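Cas13d (uncultured Ruminococcus sp, PDB 6IV9) binds a CRISPR RNA and, as an RNA-guided effector, uses two HEPN domains for maturation of that guide and for cleavage of target RNA. Local coordinates at residues K405-L410 with E459-H464; G211-R216 with R276-L281; K61-S66 with M70-F75. The protein carries 2 engineered substitutions. One frame throughout, in Å; residues are numbered along the deposited sequence.

The three contacts lie far apart in this largely helical, RNA-bound chain and do not touch one another. Contact 3 is a hairpin near the N terminus whose Lys-61 and Phe-75 meet nucleotides of chain B directly, while its far end brings the Val-65 side chain to about 11 Å from a magnesium ion. Contact 1 joins two helices some 44 Å away, centre to centre, and reaches the same RNA through Lys-405 beside A44. Contact 2, a loop on a helix, is protein packing only: its nearest atom is about 17 Å from the nucleic acid. Its centre lies 47 Å from that of contact 1 and 44 Å from that of contact 3.

Contact 1: residues K405-L410 with E459-H464; sequences KLMDFL and ENIADH. With nucleotides of chain B.
A single methyl group, CD1 of Ile-461, meets three side chains of helix 400-418, those of Leu-406, Met-407 and Leu-410, and every close approach between the two segments is to this one isoleucine. Its CA-CB bond is directed at the opposing helix, CG1 is anti to the carbonyl carbon (chi1 -75°), and the extended second torsion carries CD1 on toward the neighbour. CD1 comes to 3.7 Å from CB of Leu-406, close to the root of that side chain. The other branch of Ile-461 also takes part: CG2 lies 3.9 Å from CD1 of Leu-406, so the two side chains lean across each other with both branches engaged. Leu-410 approaches differently, tip to tip, its CD1 at 3.8 Å from CD1 of Ile-461. Met-407 starts out along the flank and passes by with its CG 4.0 Å from the same methyl.

The two segments run nearly antiparallel, at 157°, with axes 10.3 Å apart. Leu-406 also packs on Leu-344 of helix 338-347, and Leu-410 on Phe-454 and Phe-458 further back in helix 436-464, so the isoleucine is one piece of a larger helical core. Beside it, the ring of His-464 turns back along its own helix: ND1 donates almost straight to the backbone O of Asn-460 at 2.9 Å; the acceptor lies in the ring plane, while ND1 stands above the carbonyl plane.

Lys-405 points to another side of its helix. Its CD passes 3.6 Å from OP1 of A44 of chain B, and NZ forms its salt bridge with the phosphate of another nucleotide. The chemistry is thus divided between helix flanks: apolar, shape-dependent packing without directional bonds joins the two helices, while a charged lysine turns toward the guide's backbone.

Contact 2: residues G211-R216 with R276-L281; sequences GYLSAR and RVYHML
Tyr-278 leaves its helix at CB with CG anti to the backbone N (chi1 167°), which carries the ring along the helix flank toward Leu-213 and Ser-214. Partway out, ring atom CE1 has CD2 of Leu-213 at its edge, 4.1 Å away, the two side chains sliding past each other in opposite directions; the ring also stacks with Phe-222. At the tip, OH hydrogen-bonds to the backbone O of Asn-217, just beyond the loop segment, and accepts from a water at 2.8 Å lying in the ring plane. That water in turn accepts from N of Ser-214 at 2.9 Å, so the phenol is tied to the loop at two backbone points.

The other branch of Leu-213, CD1, leans on CB of Leu-281 at 3.7 Å, one helical turn on from the tyrosine. Within the loop, OG of Ser-214 accepts from N of Arg-216 at 3.2 Å, an ST turn.

Helix 267-291 probably belongs to a HEPN domain, since a sequence resembling the HEPN motif begins inside its C-terminal end. A leucine supplies apolar contact while the buried phenol and its water satisfy backbone groups, which would hold the irregular loop against the helix.

Contact 3: residues K61-S66 with M70-F75; sequences KSILVS and MYITSF. With nucleotides of chain B.
Lys-61 and Phe-75 meet at the open end of an antiparallel hairpin, where the lysine's aliphatic part covers one ring face and RNA the other. CB of Lys-61 makes a CH-pi contact 3.9 Å from the Phe-75 ring centroid, only 7° off its normal. Over the opposite face lies the base of C30 of chain B, with its C2 3.2 Å from CE1 of Phe-75. An alanine in place of Phe-75 would probably leave this base without its aromatic partner and CB of Lys-61 without the ring it packs on.

The lysine runs extended from CG, anti to the backbone N (chi1 -175°), and bends only at its last torsion (72°). This brings NZ to N1 of A29 of chain B, a 3.0 Å hydrogen bond; NZ also hydrogen-bonds to OD1 of Asn-79, its strongest polar partner. Behind it the backbone forms a classic beta bulge: N of Lys-61 donates to O of Thr-73 at 2.9 Å, and N of Ser-62 reaches that oxygen more weakly. Thr-73 holds OG1 between its own N and carbonyl carbon, which brings it to 3.4 Å from CB of Lys-61.

Further along, Leu-64 and Tyr-71 form a hydrogen-bonded pair, with Leu-64 packed on helix 168-197. On the other face Ile-63 and Met-70 lie side by side, CG2 of Ile-63 at 3.9 Å from SD, the methionine bent at its third torsion.

One apolar ring face packs on a base while one amine bonds to a base nitrogen, so the bulged end engages bases by packing and a directed hydrogen bond.

Contact 1: residues K405-L410 with E459-H464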
loop_
_atom_site.group_PDB
_atom_site.type_symbol
_atom_site.label_atom_id
_atom_site.label_comp_id
_atom_site.label_asym_id
_atom_site.label_seq_id
_atom_site.Cartn_x
_atom_site.Cartn_y
_atom_site.Cartn_z
ATOM N N LYS A 405 11.015 -20.971 7.124
ATOM C CA LYS A 405 9.642 -21.319 7.560
ATOM C C LYS A 405 9.739 -22.283 8.743
ATOM O O LYS A 405 9.058 -22.092 9.718
ATOM C CB LYS A 405 8.870 -21.985 6.422
ATOM C CG LYS A 405 8.187 -21.049 5.442
ATOM C CD LYS A 405 7.283 -21.738 4.472
ATOM C CE LYS A 405 6.364 -20.801 3.729
ATOM N NZ LYS A 405 7.098 -19.926 2.789
ATOM N N LEU A 406 10.611 -23.274 8.635
ATOM C CA LEU A 406 10.766 -24.254 9.731
ATOM C C LEU A 406 11.260 -23.552 10.993
ATOM O O LEU A 406 10.708 -23.801 12.029
ATOM C CB LEU A 406 11.744 -25.335 9.270
ATOM C CG LEU A 406 11.200 -26.225 8.164
ATOM C CD1 LEU A 406 12.299 -27.003 7.479
ATOM C CD2 LEU A 406 10.130 -27.145 8.701
ATOM N N MET A 407 12.256 -22.688 10.874
ATOM C CA MET A 407 12.798 -21.967 12.046
ATOM C C MET A 407 11.730 -21.042 12.636
ATOM O O MET A 407 11.530 -21.077 13.824
ATOM C CB MET A 407 14.024 -21.150 11.640
ATOM C CG MET A 407 15.200 -21.994 11.210
ATOM S SD MET A 407 16.590 -21.037 10.596
ATOM C CE MET A 407 17.880 -22.274 10.576
ATOM N N ASP A 408 11.042 -20.287 11.789
ATOM C CA ASP A 408 9.979 -19.351 12.225
ATOM C C ASP A 408 8.856 -20.145 12.904
ATOM O O ASP A 408 8.339 -19.688 13.895
ATOM C CB ASP A 408 9.471 -18.524 11.045
ATOM C CG ASP A 408 10.456 -17.478 10.548
ATOM O OD1 ASP A 408 11.529 -17.372 11.119
ATOM O OD2 ASP A 408 10.128 -16.770 9.616
ATOM N N PHE A 409 8.526 -21.313 12.371
ATOM C CA PHE A 409 7.438 -22.134 12.949
ATOM C C PHE A 409 7.771 -22.561 14.380
ATOM O O PHE A 409 6.895 -22.515 15.204
ATOM C CB PHE A 409 7.139 -23.346 12.080
ATOM C CG PHE A 409 5.950 -24.119 12.573
ATOM C CD1 PHE A 409 4.667 -23.645 12.382
ATOM C CD2 PHE A 409 6.115 -25.296 13.272
ATOM C CE1 PHE A 409 3.572 -24.355 12.836
ATOM C CE2 PHE A 409 5.020 -25.998 13.739
ATOM C CZ PHE A 409 3.755 -25.527 13.517
ATOM N N LEU A 410 9.007 -22.968 14.634
ATOM C CA LEU A 410 9.395 -23.381 16.001
ATOM C C LEU A 410 9.244 -22.187 16.942
ATOM O O LEU A 410 8.722 -22.356 18.011
ATOM C CB LEU A 410 10.857 -23.808 15.973
ATOM C CG LEU A 410 11.163 -25.127 15.279
ATOM C CD1 LEU A 410 12.633 -25.448 15.422
ATOM C CD2 LEU A 410 10.316 -26.244 15.848
ATOM N N GLU A 459 20.035 -26.647 14.070
ATOM C CA GLU A 459 21.081 -27.448 13.388
ATOM C C GLU A 459 20.416 -28.632 12.690
ATOM O O GLU A 459 20.797 -28.952 11.580
ATOM C CB GLU A 459 22.137 -27.899 14.391
ATOM C CG GLU A 459 23.451 -27.181 14.211
ATOM C CD GLU A 459 24.135 -26.705 15.476
ATOM O OE1 GLU A 459 24.014 -27.385 16.509
ATOM O OE2 GLU A 459 24.805 -25.659 15.412
ATOM N N ASN A 460 19.434 -29.230 13.343
ATOM C CA ASN A 460 18.715 -30.386 12.759
ATOM C C ASN A 460 18.030 -29.948 11.464
ATOM O O ASN A 460 18.107 -30.666 10.478
ATOM C CB ASN A 460 17.663 -30.910 13.730
ATOM C CG ASN A 460 17.057 -32.209 13.258
ATOM O OD1 ASN A 460 17.731 -33.010 12.639
ATOM N ND2 ASN A 460 15.786 -32.419 13.530
ATOM N N ILE A 461 17.388 -28.784 11.483
ATOM C CA ILE A 461 16.684 -28.304 10.268
ATOM C C ILE A 461 17.705 -28.120 9.153
ATOM O O ILE A 461 17.457 -28.596 8.077
ATOM C CB ILE A 461 15.995 -26.960 10.549
ATOM C CG1 ILE A 461 14.730 -27.101 11.388
ATOM C CG2 ILE A 461 15.726 -26.238 9.247
ATOM C CD1 ILE A 461 14.264 -25.818 11.979
ATOM N N ALA A 462 18.831 -27.485 9.455
ATOM C CA ALA A 462 19.889 -27.198 8.458
ATOM C C ALA A 462 20.418 -28.505 7.860
ATOM O O ALA A 462 20.698 -28.523 6.685
ATOM C CB ALA A 462 20.985 -26.391 9.083
ATOM N N ASP A 463 20.513 -29.552 8.669
ATOM C CA ASP A 463 20.971 -30.904 8.248
ATOM C C ASP A 463 19.991 -31.508 7.239
ATOM O O ASP A 463 20.395 -32.357 6.472
ATOM C CB ASP A 463 21.133 -31.838 9.444
ATOM C CG ASP A 463 22.356 -31.558 10.292
ATOM O OD1 ASP A 463 23.191 -30.753 9.874
ATOM O OD2 ASP A 463 22.458 -32.155 11.357
ATOM N N HIS A 464 18.722 -31.135 7.306
ATOM C CA HIS A 464 17.737 -31.726 6.368
ATOM C C HIS A 464 17.495 -30.809 5.180
ATOM O O HIS A 464 16.755 -31.203 4.304
ATOM C CB HIS A 464 16.406 -31.963 7.071
ATOM C CG HIS A 464 16.397 -33.119 8.005
ATOM N ND1 HIS A 464 16.931 -33.053 9.246
ATOM C CD2 HIS A 464 15.900 -34.356 7.877
ATOM C CE1 HIS A 464 16.771 -34.199 9.849
ATOM N NE2 HIS A 464 16.139 -35.004 9.039
ATOM P P A B 44 5.439 -23.658 0.718
ATOM O OP1 A B 44 6.211 -24.037 1.917
ATOM O OP2 A B 44 5.877 -22.413 0.004
ATOM O "O5'" A B 44 5.258 -24.752 -0.436
ATOM C "C5'" A B 44 5.099 -26.162 -0.048
ATOM C "C4'" A B 44 5.400 -27.082 -1.206
ATOM O "O4'" A B 44 4.424 -26.911 -2.269
ATOM C "C3'" A B 44 6.762 -26.805 -1.849
ATOM O "O3'" A B 44 7.364 -28.020 -2.315
ATOM C "C2'" A B 44 6.393 -25.883 -2.991
ATOM O "O2'" A B 44 7.286 -25.925 -4.072
ATOM C "C1'" A B 44 5.087 -26.492 -3.450
ATOM N N9 A B 44 4.223 -25.534 -4.119
ATOM C C8 A B 44 3.911 -24.235 -3.778
ATOM N N7 A B 44 3.046 -23.671 -4.584
ATOM C C5 A B 44 2.761 -24.667 -5.509
ATOM C C6 A B 44 1.902 -24.707 -6.608
ATOM N N6 A B 44 1.160 -23.670 -6.992
ATOM N N1 A B 44 1.845 -25.855 -7.325
ATOM C C2 A B 44 2.587 -26.897 -6.930
ATOM N N3 A B 44 3.427 -26.984 -5.900
ATOM C C4 A B 44 3.471 -25.821 -5.227
#

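Contact 2: residues G211-R216 with R276-L281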
loop_
_atom_site.group_PDB
_atom_site.type_symbol
_atom_site.label_atom_id
_atom_site.label_comp_id
_atom_site.label_asym_id
_atom_site.label_seq_id
_atom_site.Cartn_x
_atom_site.Cartn_y
_atom_site.Cartn_z
ATOM N N GLY A 211 -14.663 5.551 -16.664
ATOM C CA GLY A 211 -15.667 6.531 -16.209
ATOM C C GLY A 211 -17.095 6.190 -16.597
ATOM O O GLY A 211 -17.990 6.598 -15.879
ATOM N N TYR A 212 -17.301 5.533 -17.736
ATOM C CA TYR A 212 -18.669 5.230 -18.221
ATOM C C TYR A 212 -19.173 3.878 -17.716
ATOM O O TYR A 212 -20.273 3.508 -18.084
ATOM C CB TYR A 212 -18.734 5.275 -19.746
ATOM C CG TYR A 212 -18.648 6.652 -20.343
ATOM C CD1 TYR A 212 -19.164 7.750 -19.688
ATOM C CD2 TYR A 212 -18.047 6.853 -21.568
ATOM C CE1 TYR A 212 -19.084 9.020 -20.230
ATOM C CE2 TYR A 212 -17.954 8.115 -22.124
ATOM C CZ TYR A 212 -18.475 9.202 -21.454
ATOM O OH TYR A 212 -18.386 10.445 -22.014
ATOM N N LEU A 213 -18.355 3.143 -16.975
ATOM C CA LEU A 213 -18.807 1.849 -16.416
ATOM C C LEU A 213 -19.695 2.121 -15.204
ATOM O O LEU A 213 -19.530 3.143 -14.585
ATOM C CB LEU A 213 -17.604 1.010 -15.991
ATOM C CG LEU A 213 -16.658 0.572 -17.098
ATOM C CD1 LEU A 213 -15.472 -0.167 -16.524
ATOM C CD2 LEU A 213 -17.368 -0.291 -18.112
ATOM N N SER A 214 -20.620 1.230 -14.938
ATOM C CA SER A 214 -21.400 1.396 -13.705
ATOM C C SER A 214 -21.673 0.010 -13.151
ATOM O O SER A 214 -22.141 -0.828 -13.913
ATOM C CB SER A 214 -22.657 2.145 -13.949
ATOM O OG SER A 214 -23.443 2.122 -12.780
ATOM N N ALA A 215 -21.521 -0.159 -11.838
ATOM C CA ALA A 215 -21.792 -1.445 -11.161
ATOM C C ALA A 215 -23.302 -1.687 -11.125
ATOM O O ALA A 215 -23.707 -2.739 -10.721
ATOM C CB ALA A 215 -21.197 -1.475 -9.784
ATOM N N ARG A 216 -24.082 -0.692 -11.515
ATOM C CA ARG A 216 -25.557 -0.791 -11.518
ATOM C C ARG A 216 -26.029 -1.388 -12.845
ATOM O O ARG A 216 -27.219 -1.600 -13.000
ATOM C CB ARG A 216 -26.180 0.566 -11.203
ATOM C CG ARG A 216 -26.153 0.899 -9.719
ATOM C CD ARG A 216 -26.498 2.321 -9.359
ATOM N NE ARG A 216 -25.556 3.254 -9.942
ATOM C CZ ARG A 216 -24.243 3.219 -9.767
ATOM N NH1 ARG A 216 -23.703 2.330 -8.955
ATOM N NH2 ARG A 216 -23.474 4.070 -10.412
ATOM N N ARG A 276 -16.591 -11.812 -15.832
ATOM C CA ARG A 276 -15.806 -11.650 -14.583
ATOM C C ARG A 276 -14.928 -10.400 -14.684
ATOM O O ARG A 276 -14.894 -9.660 -13.750
ATOM C CB ARG A 276 -14.947 -12.890 -14.333
ATOM C CG ARG A 276 -15.743 -14.119 -13.932
ATOM C CD ARG A 276 -14.877 -15.188 -13.334
ATOM N NE ARG A 276 -13.917 -15.685 -14.286
ATOM C CZ ARG A 276 -14.100 -16.744 -15.058
ATOM N NH1 ARG A 276 -15.261 -17.364 -15.074
ATOM N NH2 ARG A 276 -13.108 -17.183 -15.803
ATOM N N VAL A 277 -14.267 -10.197 -15.817
ATOM C CA VAL A 277 -13.402 -9.001 -16.009
ATOM C C VAL A 277 -14.264 -7.742 -15.947
ATOM O O VAL A 277 -13.879 -6.804 -15.286
ATOM C CB VAL A 277 -12.597 -9.081 -17.317
ATOM C CG1 VAL A 277 -11.824 -7.811 -17.564
ATOM C CG2 VAL A 277 -11.672 -10.266 -17.316
ATOM N N TYR A 278 -15.427 -7.778 -16.580
ATOM C CA TYR A 278 -16.325 -6.607 -16.564
ATOM C C TYR A 278 -16.715 -6.282 -15.117
ATOM O O TYR A 278 -16.663 -5.136 -14.744
ATOM C CB TYR A 278 -17.606 -6.921 -17.336
ATOM C CG TYR A 278 -18.694 -5.912 -17.096
ATOM C CD1 TYR A 278 -18.535 -4.603 -17.492
ATOM C CD2 TYR A 278 -19.863 -6.249 -16.448
ATOM C CE1 TYR A 278 -19.511 -3.658 -17.264
ATOM C CE2 TYR A 278 -20.852 -5.314 -16.215
ATOM C CZ TYR A 278 -20.675 -4.013 -16.624
ATOM O OH TYR A 278 -21.623 -3.076 -16.411
ATOM N N HIS A 279 -17.064 -7.292 -14.336
ATOM C CA HIS A 279 -17.480 -7.055 -12.935
ATOM C C HIS A 279 -16.334 -6.411 -12.151
ATOM O O HIS A 279 -16.600 -5.548 -11.338
ATOM C CB HIS A 279 -17.915 -8.374 -12.307
ATOM C CG HIS A 279 -19.234 -8.855 -12.802
ATOM N ND1 HIS A 279 -19.646 -10.139 -12.668
ATOM C CD2 HIS A 279 -20.226 -8.215 -13.436
ATOM C CE1 HIS A 279 -20.831 -10.267 -13.188
ATOM N NE2 HIS A 279 -21.203 -9.118 -13.657
ATOM N N MET A 280 -15.115 -6.876 -12.372
ATOM C CA MET A 280 -13.954 -6.313 -11.650
ATOM C C MET A 280 -13.782 -4.839 -12.023
ATOM O O MET A 280 -13.678 -4.033 -11.133
ATOM C CB MET A 280 -12.690 -7.106 -11.991
ATOM C CG MET A 280 -12.726 -8.528 -11.486
ATOM S SD MET A 280 -11.392 -9.611 -12.021
ATOM C CE MET A 280 -10.033 -9.008 -11.028
ATOM N N LEU A 281 -13.818 -4.517 -13.310
ATOM C CA LEU A 281 -13.631 -3.124 -13.773
ATOM C C LEU A 281 -14.772 -2.236 -13.284
ATOM O O LEU A 281 -14.515 -1.174 -12.824
ATOM C CB LEU A 281 -13.583 -3.121 -15.299
ATOM C CG LEU A 281 -12.477 -3.954 -15.920
ATOM C CD1 LEU A 281 -12.497 -3.820 -17.422
ATOM C CD2 LEU A 281 -11.133 -3.563 -15.373
HETATM O O HOH W 1 -21.482 -0.360 -17.221
#

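Contact 3: residues K61-S66 with M70-F75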
loop_
_atom_site.group_PDB
_atom_site.type_symbol
_atom_site.label_atom_id
_atom_site.label_comp_id
_atom_site.label_asym_id
_atom_site.label_seq_id
_atom_site.Cartn_x
_atom_site.Cartn_y
_atom_site.Cartn_z
ATOM N N LYS A 61 -2.814 4.506 26.949
ATOM C CA LYS A 61 -3.251 4.446 25.535
ATOM C C LYS A 61 -4.013 5.694 25.091
ATOM O O LYS A 61 -3.709 6.205 24.049
ATOM C CB LYS A 61 -4.180 3.254 25.356
ATOM C CG LYS A 61 -4.644 2.970 23.944
ATOM C CD LYS A 61 -5.391 1.673 23.888
ATOM C CE LYS A 61 -6.058 1.421 22.563
ATOM N NZ LYS A 61 -5.059 1.110 21.532
ATOM N N SER A 62 -5.001 6.105 25.873
ATOM C CA SER A 62 -5.779 7.281 25.452
ATOM C C SER A 62 -6.525 7.924 26.622
ATOM O O SER A 62 -6.788 7.256 27.586
ATOM C CB SER A 62 -6.709 6.827 24.374
ATOM O OG SER A 62 -7.887 7.563 24.356
ATOM N N ILE A 63 -6.773 9.217 26.514
ATOM C CA ILE A 63 -7.682 9.900 27.467
ATOM C C ILE A 63 -8.883 10.356 26.639
ATOM O O ILE A 63 -8.746 11.275 25.877
ATOM C CB ILE A 63 -7.013 11.083 28.173
ATOM C CG1 ILE A 63 -5.717 10.668 28.861
ATOM C CG2 ILE A 63 -7.994 11.707 29.141
ATOM C CD1 ILE A 63 -5.040 11.786 29.579
ATOM N N LEU A 64 -10.003 9.676 26.782
ATOM C CA LEU A 64 -11.234 10.034 26.051
ATOM C C LEU A 64 -11.945 11.123 26.841
ATOM O O LEU A 64 -11.979 11.027 28.046
ATOM C CB LEU A 64 -12.085 8.782 25.869
ATOM C CG LEU A 64 -11.366 7.677 25.104
ATOM C CD1 LEU A 64 -12.140 6.390 25.143
ATOM C CD2 LEU A 64 -11.093 8.095 23.675
ATOM N N VAL A 65 -12.459 12.123 26.143
ATOM C CA VAL A 65 -13.090 13.266 26.840
ATOM C C VAL A 65 -14.552 13.401 26.443
ATOM O O VAL A 65 -14.870 13.321 25.278
ATOM C CB VAL A 65 -12.341 14.592 26.612
ATOM C CG1 VAL A 65 -12.957 15.717 27.409
ATOM C CG2 VAL A 65 -10.855 14.501 26.890
ATOM N N SER A 66 -15.381 13.541 27.457
ATOM C CA SER A 66 -16.812 13.879 27.307
ATOM C C SER A 66 -17.026 15.240 27.988
ATOM O O SER A 66 -16.073 15.809 28.544
ATOM C CB SER A 66 -17.703 12.846 27.883
ATOM O OG SER A 66 -17.850 13.079 29.262
ATOM N N MET A 70 -13.732 12.169 31.891
ATOM C CA MET A 70 -12.579 11.705 31.089
ATOM C C MET A 70 -12.451 10.218 31.373
ATOM O O MET A 70 -12.711 9.820 32.502
ATOM C CB MET A 70 -11.264 12.372 31.492
ATOM C CG MET A 70 -11.157 13.793 31.083
ATOM S SD MET A 70 -9.553 14.460 31.456
ATOM C CE MET A 70 -9.595 14.555 33.238
ATOM N N TYR A 71 -12.126 9.443 30.354
ATOM C CA TYR A 71 -11.913 7.995 30.528
ATOM C C TYR A 71 -10.485 7.711 30.097
ATOM O O TYR A 71 -10.156 7.998 28.979
ATOM C CB TYR A 71 -12.933 7.195 29.725
ATOM C CG TYR A 71 -14.348 7.559 30.067
ATOM C CD1 TYR A 71 -14.990 8.594 29.426
ATOM C CD2 TYR A 71 -15.020 6.893 31.064
ATOM C CE1 TYR A 71 -16.282 8.943 29.752
ATOM C CE2 TYR A 71 -16.313 7.227 31.407
ATOM C CZ TYR A 71 -16.942 8.260 30.751
ATOM O OH TYR A 71 -18.211 8.591 31.095
ATOM N N ILE A 72 -9.714 7.130 30.992
ATOM C CA ILE A 72 -8.292 6.808 30.741
ATOM C C ILE A 72 -8.187 5.328 30.394
ATOM O O ILE A 72 -8.708 4.522 31.123
ATOM C CB ILE A 72 -7.480 7.161 31.994
ATOM C CG1 ILE A 72 -7.570 8.659 32.276
ATOM C CG2 ILE A 72 -6.058 6.678 31.868
ATOM C CD1 ILE A 72 -6.698 9.135 33.381
ATOM N N THR A 73 -7.521 5.012 29.293
ATOM C CA THR A 73 -7.358 3.599 28.911
ATOM C C THR A 73 -5.871 3.256 28.873
ATOM O O THR A 73 -5.059 4.137 28.729
ATOM C CB THR A 73 -7.979 3.278 27.547
ATOM O OG1 THR A 73 -7.241 3.963 26.546
ATOM C CG2 THR A 73 -9.448 3.612 27.450
ATOM N N SER A 74 -5.574 1.985 29.048
ATOM C CA SER A 74 -4.192 1.466 28.977
ATOM C C SER A 74 -4.128 0.433 27.855
ATOM O O SER A 74 -5.147 0.046 27.336
ATOM C CB SER A 74 -3.704 0.911 30.284
ATOM O OG SER A 74 -4.356 -0.289 30.612
ATOM N N PHE A 75 -2.928 0.042 27.483
ATOM C CA PHE A 75 -2.820 -0.919 26.374
ATOM C C PHE A 75 -3.064 -2.343 26.847
ATOM O O PHE A 75 -2.433 -2.813 27.759
ATOM C CB PHE A 75 -1.430 -0.867 25.751
ATOM C CG PHE A 75 -1.100 0.439 25.093
ATOM C CD1 PHE A 75 -1.486 0.695 23.797
ATOM C CD2 PHE A 75 -0.379 1.399 25.769
ATOM C CE1 PHE A 75 -1.165 1.893 23.191
ATOM C CE2 PHE A 75 -0.055 2.596 25.160
ATOM C CZ PHE A 75 -0.457 2.839 23.875
ATOM P P C B 30 3.463 5.376 17.279
ATOM O OP1 C B 30 4.845 5.720 17.074
ATOM O OP2 C B 30 2.721 4.543 16.317
ATOM O "O5'" C B 30 3.276 4.561 18.629
ATOM C "C5'" C B 30 3.987 4.938 19.815
ATOM C "C4'" C B 30 3.950 3.803 20.805
ATOM O "O4'" C B 30 2.590 3.526 21.227
ATOM C "C3'" C B 30 4.454 2.443 20.377
ATOM O "O3'" C B 30 5.867 2.424 20.303
ATOM C "C2'" C B 30 3.913 1.575 21.519
ATOM O "O2'" C B 30 4.716 1.647 22.691
ATOM C "C1'" C B 30 2.543 2.214 21.739
ATOM N N1 C B 30 1.445 1.490 21.088
ATOM C C2 C B 30 1.094 0.284 21.672
ATOM O O2 C B 30 1.709 -0.081 22.687
ATOM N N3 C B 30 0.101 -0.451 21.124
ATOM C C4 C B 30 -0.584 0.024 20.082
ATOM N N4 C B 30 -1.618 -0.682 19.657
ATOM C C5 C B 30 -0.274 1.285 19.488
ATOM C C6 C B 30 0.695 2.011 20.071
ATOM P P A B 29 -0.821 7.964 13.784
ATOM O OP1 A B 29 -1.239 6.713 13.258
ATOM O OP2 A B 29 -1.783 9.031 14.152
ATOM O "O5'" A B 29 0.071 7.573 15.046
ATOM C "C5'" A B 29 0.798 8.585 15.749
ATOM C "C4'" A B 29 0.795 8.236 17.216
ATOM O "O4'" A B 29 -0.585 8.219 17.662
ATOM C "C3'" A B 29 1.292 6.838 17.547
ATOM O "O3'" A B 29 2.722 6.759 17.492
ATOM C "C2'" A B 29 0.673 6.647 18.929
ATOM O "O2'" A B 29 1.398 7.364 19.925
ATOM C "C1'" A B 29 -0.714 7.282 18.711
ATOM N N9 A B 29 -1.683 6.313 18.300
ATOM C C8 A B 29 -2.092 5.977 17.031
ATOM N N7 A B 29 -2.864 4.927 16.997
ATOM C C5 A B 29 -2.950 4.527 18.321
ATOM C C6 A B 29 -3.580 3.442 18.939
ATOM N N6 A B 29 -4.322 2.549 18.289
ATOM N N1 A B 29 -3.451 3.321 20.283
ATOM C C2 A B 29 -2.727 4.229 20.936
ATOM N N3 A B 29 -2.067 5.276 20.460
ATOM C C4 A B 29 -2.191 5.346 19.124
ATOM P P U B 23 -3.363 10.382 20.952
ATOM O OP1 U B 23 -4.446 9.919 21.837
ATOM O OP2 U B 23 -2.085 9.703 20.899
ATOM O "O5'" U B 23 -3.997 10.346 19.482
ATOM C "C5'" U B 23 -3.192 10.356 18.281
ATOM C "C4'" U B 23 -4.010 9.732 17.149
ATOM O "O4'" U B 23 -4.147 8.322 17.459
ATOM C "C3'" U B 23 -5.450 10.262 17.058
ATOM O "O3'" U B 23 -5.835 10.392 15.707
ATOM C "C2'" U B 23 -6.273 9.187 17.723
ATOM O "O2'" U B 23 -7.653 9.182 17.355
ATOM C "C1'" U B 23 -5.498 7.921 17.346
ATOM N N1 U B 23 -5.756 6.848 18.317
ATOM C C2 U B 23 -6.441 5.722 17.894
ATOM O O2 U B 23 -6.810 5.569 16.760
ATOM N N3 U B 23 -6.711 4.805 18.879
ATOM C C4 U B 23 -6.401 4.893 20.196
ATOM O O4 U B 23 -6.742 3.990 20.957
ATOM C C5 U B 23 -5.671 6.070 20.559
ATOM C C6 U B 23 -5.374 6.977 19.626
#